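Local coordinates for protein cadherin-23 (Mus musculus, PDB 5VH2) that binds calcium ions between its extracellular cadherin repeats and probably serves cell adhesion and mechanotransduction in hearing, at residues 43-56 with 76-88. The protein carries 1 engineered substitution. Sequence-based numbering, arbitrary orientation.
With CA (calcium ion), chain E.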
loop_
_atom_site.group_PDB
_atom_site.type_symbol
_atom_site.label_atom_id
_atom_site.label_comp_id
_atom_site.label_asym_id
_atom_site.label_seq_id
_atom_site.Cartn_x
_atom_site.Cartn_y
_atom_site.Cartn_z
ATOM N N LEU A 43 -13.169 -39.764 -0.370
ATOM C CA LEU A 43 -13.342 -38.594 -1.215
ATOM C C LEU A 43 -13.643 -37.400 -0.317
ATOM O O LEU A 43 -14.678 -37.318 0.334
ATOM C CB LEU A 43 -14.518 -38.829 -2.151
ATOM C CG LEU A 43 -14.891 -37.938 -3.329
ATOM C CD1 LEU A 43 -15.436 -38.878 -4.420
ATOM C CD2 LEU A 43 -15.921 -36.817 -3.080
ATOM N N VAL A 44 -12.763 -36.414 -0.347
ATOM C CA VAL A 44 -12.815 -35.357 0.619
ATOM C C VAL A 44 -13.316 -34.052 0.027
ATOM O O VAL A 44 -13.053 -33.777 -1.138
ATOM C CB VAL A 44 -11.457 -35.160 1.247
ATOM C CG1 VAL A 44 -10.830 -36.510 1.526
ATOM C CG2 VAL A 44 -10.563 -34.315 0.365
ATOM N N ASN A 45 -14.031 -33.266 0.840
ATOM C CA ASN A 45 -14.549 -31.959 0.420
ATOM C C ASN A 45 -13.865 -30.862 1.221
ATOM O O ASN A 45 -13.829 -30.917 2.443
ATOM C CB ASN A 45 -16.054 -31.925 0.636
ATOM C CG ASN A 45 -16.729 -33.240 0.238
ATOM O OD1 ASN A 45 -17.117 -33.442 -0.926
ATOM N ND2 ASN A 45 -16.886 -34.140 1.201
ATOM N N TYR A 46 -13.312 -29.874 0.535
ATOM C CA TYR A 46 -12.525 -28.827 1.172
ATOM C C TYR A 46 -13.354 -27.572 1.496
ATOM O O TYR A 46 -14.233 -27.144 0.696
ATOM C CB TYR A 46 -11.361 -28.427 0.281
ATOM C CG TYR A 46 -10.363 -29.535 0.066
ATOM C CD1 TYR A 46 -9.530 -29.966 1.091
ATOM C CD2 TYR A 46 -10.256 -30.162 -1.172
ATOM C CE1 TYR A 46 -8.637 -30.994 0.887
ATOM C CE2 TYR A 46 -9.364 -31.189 -1.382
ATOM C CZ TYR A 46 -8.565 -31.601 -0.363
ATOM O OH TYR A 46 -7.667 -32.597 -0.636
ATOM N N ARG A 47 -13.027 -26.954 2.628
ATOM C CA ARG A 47 -13.792 -25.822 3.121
ATOM C C ARG A 47 -12.958 -24.960 4.080
ATOM O O ARG A 47 -12.196 -25.485 4.903
ATOM C CB ARG A 47 -15.038 -26.326 3.845
ATOM C CG ARG A 47 -15.980 -25.177 4.169
ATOM C CD ARG A 47 -17.064 -25.531 5.185
ATOM N NE ARG A 47 -18.427 -25.192 4.760
ATOM C CZ ARG A 47 -19.521 -25.886 5.113
ATOM N NH1 ARG A 47 -19.426 -26.948 5.936
ATOM N NH2 ARG A 47 -20.723 -25.510 4.681
ATOM N N ILE A 48 -13.110 -23.637 3.981
ATOM C CA ILE A 48 -12.568 -22.701 4.967
ATOM C C ILE A 48 -13.569 -22.440 6.081
ATOM O O ILE A 48 -14.664 -22.018 5.800
ATOM C CB ILE A 48 -12.217 -21.365 4.296
ATOM C CG1 ILE A 48 -11.099 -21.587 3.248
ATOM C CG2 ILE A 48 -11.743 -20.340 5.329
ATOM C CD1 ILE A 48 -10.975 -20.514 2.211
ATOM N N LEU A 49 -13.182 -22.676 7.335
ATOM C CA LEU A 49 -14.062 -22.472 8.510
ATOM C C LEU A 49 -13.954 -21.076 9.095
ATOM O O LEU A 49 -14.908 -20.593 9.705
ATOM C CB LEU A 49 -13.728 -23.466 9.623
ATOM C CG LEU A 49 -13.829 -24.954 9.281
ATOM C CD1 LEU A 49 -13.366 -25.801 10.447
ATOM C CD2 LEU A 49 -15.229 -25.376 8.850
ATOM N N SER A 50 -12.770 -20.462 8.988
ATOM C CA SER A 50 -12.554 -19.106 9.509
ATOM C C SER A 50 -11.286 -18.474 8.938
ATOM O O SER A 50 -10.363 -19.185 8.524
ATOM C CB SER A 50 -12.440 -19.130 11.050
ATOM O OG SER A 50 -11.242 -19.788 11.472
ATOM N N GLY A 51 -11.222 -17.142 8.972
ATOM C CA GLY A 51 -9.946 -16.426 8.899
ATOM C C GLY A 51 -9.628 -15.831 7.545
ATOM O O GLY A 51 -8.632 -15.142 7.380
ATOM N N ALA A 52 -10.479 -16.081 6.565
ATOM C CA ALA A 52 -10.238 -15.567 5.225
ATOM C C ALA A 52 -10.715 -14.132 5.094
ATOM O O ALA A 52 -10.310 -13.415 4.188
ATOM C CB ALA A 52 -10.935 -16.468 4.219
ATOM N N GLU A 53 -11.623 -13.728 5.974
ATOM C CA GLU A 53 -12.172 -12.363 5.994
ATOM C C GLU A 53 -12.622 -11.845 4.619
ATOM O O GLU A 53 -12.370 -10.717 4.284
ATOM C CB GLU A 53 -11.183 -11.418 6.679
ATOM C CG GLU A 53 -11.159 -11.597 8.202
ATOM C CD GLU A 53 -10.208 -10.651 8.922
ATOM O OE1 GLU A 53 -9.820 -9.580 8.368
ATOM O OE2 GLU A 53 -9.737 -11.022 10.015
ATOM N N GLY A 54 -13.296 -12.695 3.846
ATOM C CA GLY A 54 -13.881 -12.318 2.550
ATOM C C GLY A 54 -12.916 -12.133 1.392
ATOM O O GLY A 54 -13.322 -11.651 0.334
ATOM N N LYS A 55 -11.642 -12.471 1.603
ATOM C CA LYS A 55 -10.571 -12.309 0.587
ATOM C C LYS A 55 -10.167 -13.617 -0.098
ATOM O O LYS A 55 -9.512 -13.569 -1.142
ATOM C CB LYS A 55 -9.280 -11.743 1.193
ATOM C CG LYS A 55 -9.479 -10.551 2.102
ATOM C CD LYS A 55 -9.574 -9.231 1.382
ATOM C CE LYS A 55 -10.548 -8.312 2.105
ATOM N NZ LYS A 55 -10.867 -7.121 1.282
ATOM N N PHE A 56 -10.458 -14.762 0.509
ATOM C CA PHE A 56 -10.070 -16.042 -0.098
ATOM C C PHE A 56 -11.208 -17.053 -0.171
ATOM O O PHE A 56 -12.140 -17.040 0.627
ATOM C CB PHE A 56 -8.917 -16.679 0.655
ATOM C CG PHE A 56 -7.715 -15.796 0.803
ATOM C CD1 PHE A 56 -7.580 -14.964 1.905
ATOM C CD2 PHE A 56 -6.697 -15.816 -0.148
ATOM C CE1 PHE A 56 -6.477 -14.154 2.055
ATOM C CE2 PHE A 56 -5.591 -15.004 -0.015
ATOM C CZ PHE A 56 -5.498 -14.140 1.080
ATOM N N LYS A 76 -4.342 -5.067 6.207
ATOM C CA LYS A 76 -4.045 -6.311 6.930
ATOM C C LYS A 76 -2.846 -7.021 6.302
ATOM O O LYS A 76 -2.831 -7.341 5.120
ATOM C CB LYS A 76 -5.281 -7.229 6.937
ATOM C CG LYS A 76 -5.245 -8.375 7.927
ATOM C CD LYS A 76 -6.616 -9.012 8.021
ATOM C CE LYS A 76 -6.568 -10.513 8.316
ATOM N NZ LYS A 76 -6.220 -10.866 9.734
ATOM N N THR A 77 -1.832 -7.247 7.118
ATOM C CA THR A 77 -0.537 -7.738 6.658
ATOM C C THR A 77 -0.478 -9.257 6.511
ATOM O O THR A 77 0.342 -9.770 5.750
ATOM C CB THR A 77 0.557 -7.337 7.660
ATOM O OG1 THR A 77 0.125 -7.654 8.995
ATOM C CG2 THR A 77 0.823 -5.836 7.557
ATOM N N SER A 78 -1.328 -9.976 7.236
ATOM C CA SER A 78 -1.349 -11.443 7.168
ATOM C C SER A 78 -2.690 -12.069 7.614
ATOM O O SER A 78 -3.467 -11.448 8.351
ATOM C CB SER A 78 -0.198 -12.034 7.991
ATOM O OG SER A 78 -0.472 -11.966 9.383
ATOM N N TYR A 79 -2.931 -13.303 7.165
ATOM C CA TYR A 79 -4.195 -14.043 7.319
ATOM C C TYR A 79 -3.869 -15.447 7.832
ATOM O O TYR A 79 -2.876 -16.054 7.389
ATOM C CB TYR A 79 -4.902 -14.165 5.964
ATOM C CG TYR A 79 -5.357 -12.846 5.406
ATOM C CD1 TYR A 79 -4.501 -12.034 4.658
ATOM C CD2 TYR A 79 -6.652 -12.396 5.644
ATOM C CE1 TYR A 79 -4.928 -10.811 4.169
ATOM C CE2 TYR A 79 -7.075 -11.141 5.191
ATOM C CZ TYR A 79 -6.210 -10.361 4.474
ATOM O OH TYR A 79 -6.644 -9.150 4.009
ATOM N N LEU A 80 -4.685 -15.972 8.752
ATOM C CA LEU A 80 -4.551 -17.365 9.189
ATOM C C LEU A 80 -5.902 -18.088 9.075
ATOM O O LEU A 80 -6.795 -17.911 9.937
ATOM C CB LEU A 80 -4.001 -17.449 10.617
ATOM C CG LEU A 80 -3.811 -18.870 11.207
ATOM C CD1 LEU A 80 -2.622 -19.605 10.584
ATOM C CD2 LEU A 80 -3.696 -18.869 12.729
ATOM N N MET A 81 -6.028 -18.923 8.037
ATOM C CA MET A 81 -7.318 -19.528 7.700
ATOM C C MET A 81 -7.386 -20.932 8.239
ATOM O O MET A 81 -6.406 -21.663 8.169
ATOM C CB MET A 81 -7.490 -19.611 6.187
ATOM C CG MET A 81 -7.951 -18.338 5.548
ATOM S SD MET A 81 -7.777 -18.342 3.788
ATOM C CE MET A 81 -6.002 -18.151 3.618
ATOM N N ASN A 82 -8.565 -21.328 8.713
ATOM C CA ASN A 82 -8.775 -22.693 9.204
ATOM C C ASN A 82 -9.482 -23.455 8.134
ATOM O O ASN A 82 -10.565 -23.018 7.682
ATOM C CB ASN A 82 -9.678 -22.701 10.426
ATOM C CG ASN A 82 -8.927 -22.444 11.707
ATOM O OD1 ASN A 82 -8.287 -21.430 11.859
ATOM N ND2 ASN A 82 -9.023 -23.361 12.649
ATOM N N VAL A 83 -8.918 -24.613 7.757
ATOM C CA VAL A 83 -9.504 -25.415 6.673
ATOM C C VAL A 83 -9.921 -26.788 7.194
ATOM O O VAL A 83 -9.208 -27.388 8.013
ATOM C CB VAL A 83 -8.503 -25.563 5.519
ATOM C CG1 VAL A 83 -9.070 -26.413 4.400
ATOM C CG2 VAL A 83 -8.149 -24.203 4.952
ATOM N N SER A 84 -11.056 -27.290 6.710
ATOM C CA SER A 84 -11.484 -28.657 7.010
ATOM C C SER A 84 -11.535 -29.509 5.722
ATOM O O SER A 84 -11.783 -28.990 4.600
ATOM C CB SER A 84 -12.842 -28.654 7.701
ATOM O OG SER A 84 -13.889 -28.358 6.782
ATOM N N ALA A 85 -11.291 -30.813 5.883
ATOM C CA ALA A 85 -11.550 -31.772 4.834
ATOM C C ALA A 85 -12.478 -32.801 5.417
ATOM O O ALA A 85 -12.169 -33.449 6.402
ATOM C CB ALA A 85 -10.264 -32.417 4.382
ATOM N N THR A 86 -13.616 -32.970 4.782
ATOM C CA THR A 86 -14.652 -33.863 5.252
ATOM C C THR A 86 -14.762 -35.006 4.250
ATOM O O THR A 86 -14.908 -34.747 3.061
ATOM C CB THR A 86 -15.957 -33.076 5.292
ATOM O OG1 THR A 86 -15.780 -31.932 6.120
ATOM C CG2 THR A 86 -17.052 -33.880 5.841
ATOM N N ASP A 87 -14.651 -36.264 4.678
ATOM C CA ASP A 87 -14.881 -37.365 3.718
ATOM C C ASP A 87 -16.357 -37.472 3.294
ATOM O O ASP A 87 -17.232 -36.848 3.900
ATOM C CB ASP A 87 -14.261 -38.712 4.135
ATOM C CG ASP A 87 -14.865 -39.305 5.369
ATOM O OD1 ASP A 87 -15.870 -38.765 5.857
ATOM O OD2 ASP A 87 -14.276 -40.316 5.863
ATOM N N GLY A 88 -16.589 -38.177 2.188
ATOM C CA GLY A 88 -17.801 -38.023 1.381
ATOM C C GLY A 88 -18.900 -38.986 1.737
ATOM O O GLY A 88 -19.919 -38.993 1.100
HETATM CA CA CA E . -13.014 -41.996 5.676
#
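F56 turns the edge of its ring onto the face of Y79, an edge-to-face pair with ring centroids 5.3 Å apart and planes at 75°. The leading atom is F56 CE1, which lies 3.8 Å from Y79 CG, while the aliphatic part of K76 lies over the opposite face of the tyrosine and its NZ forms a 3.5 Å salt bridge with E53 OE2. M81 adds a Met-aromatic contact: its last torsion (chi3 -74°) swings CE over one face of F56, 4.2 Å from the ring centroid. M81 SD sits 3.7 Å from A52 CB. With Y79 cut back to an alanine, the F56 edge is likely to lose the face it meets, and K76 the ring beneath its chain. Farther along, strands 44-50 and 78-87 pair antiparallel in the cadherin beta-sandwich, with a beta bulge between I48 and S50; S84 N gives R47 O a nearly straight 2.8 Å bond. At the far end D87 OD2 binds calcium at 2.1 Å, together with E4, D35, D37 and G41, and accepts a bond from N93. Chemically, the antiparallel strand pair thus joins a sulfur-aromatic cluster edged by an ion pair to an ionic calcium site.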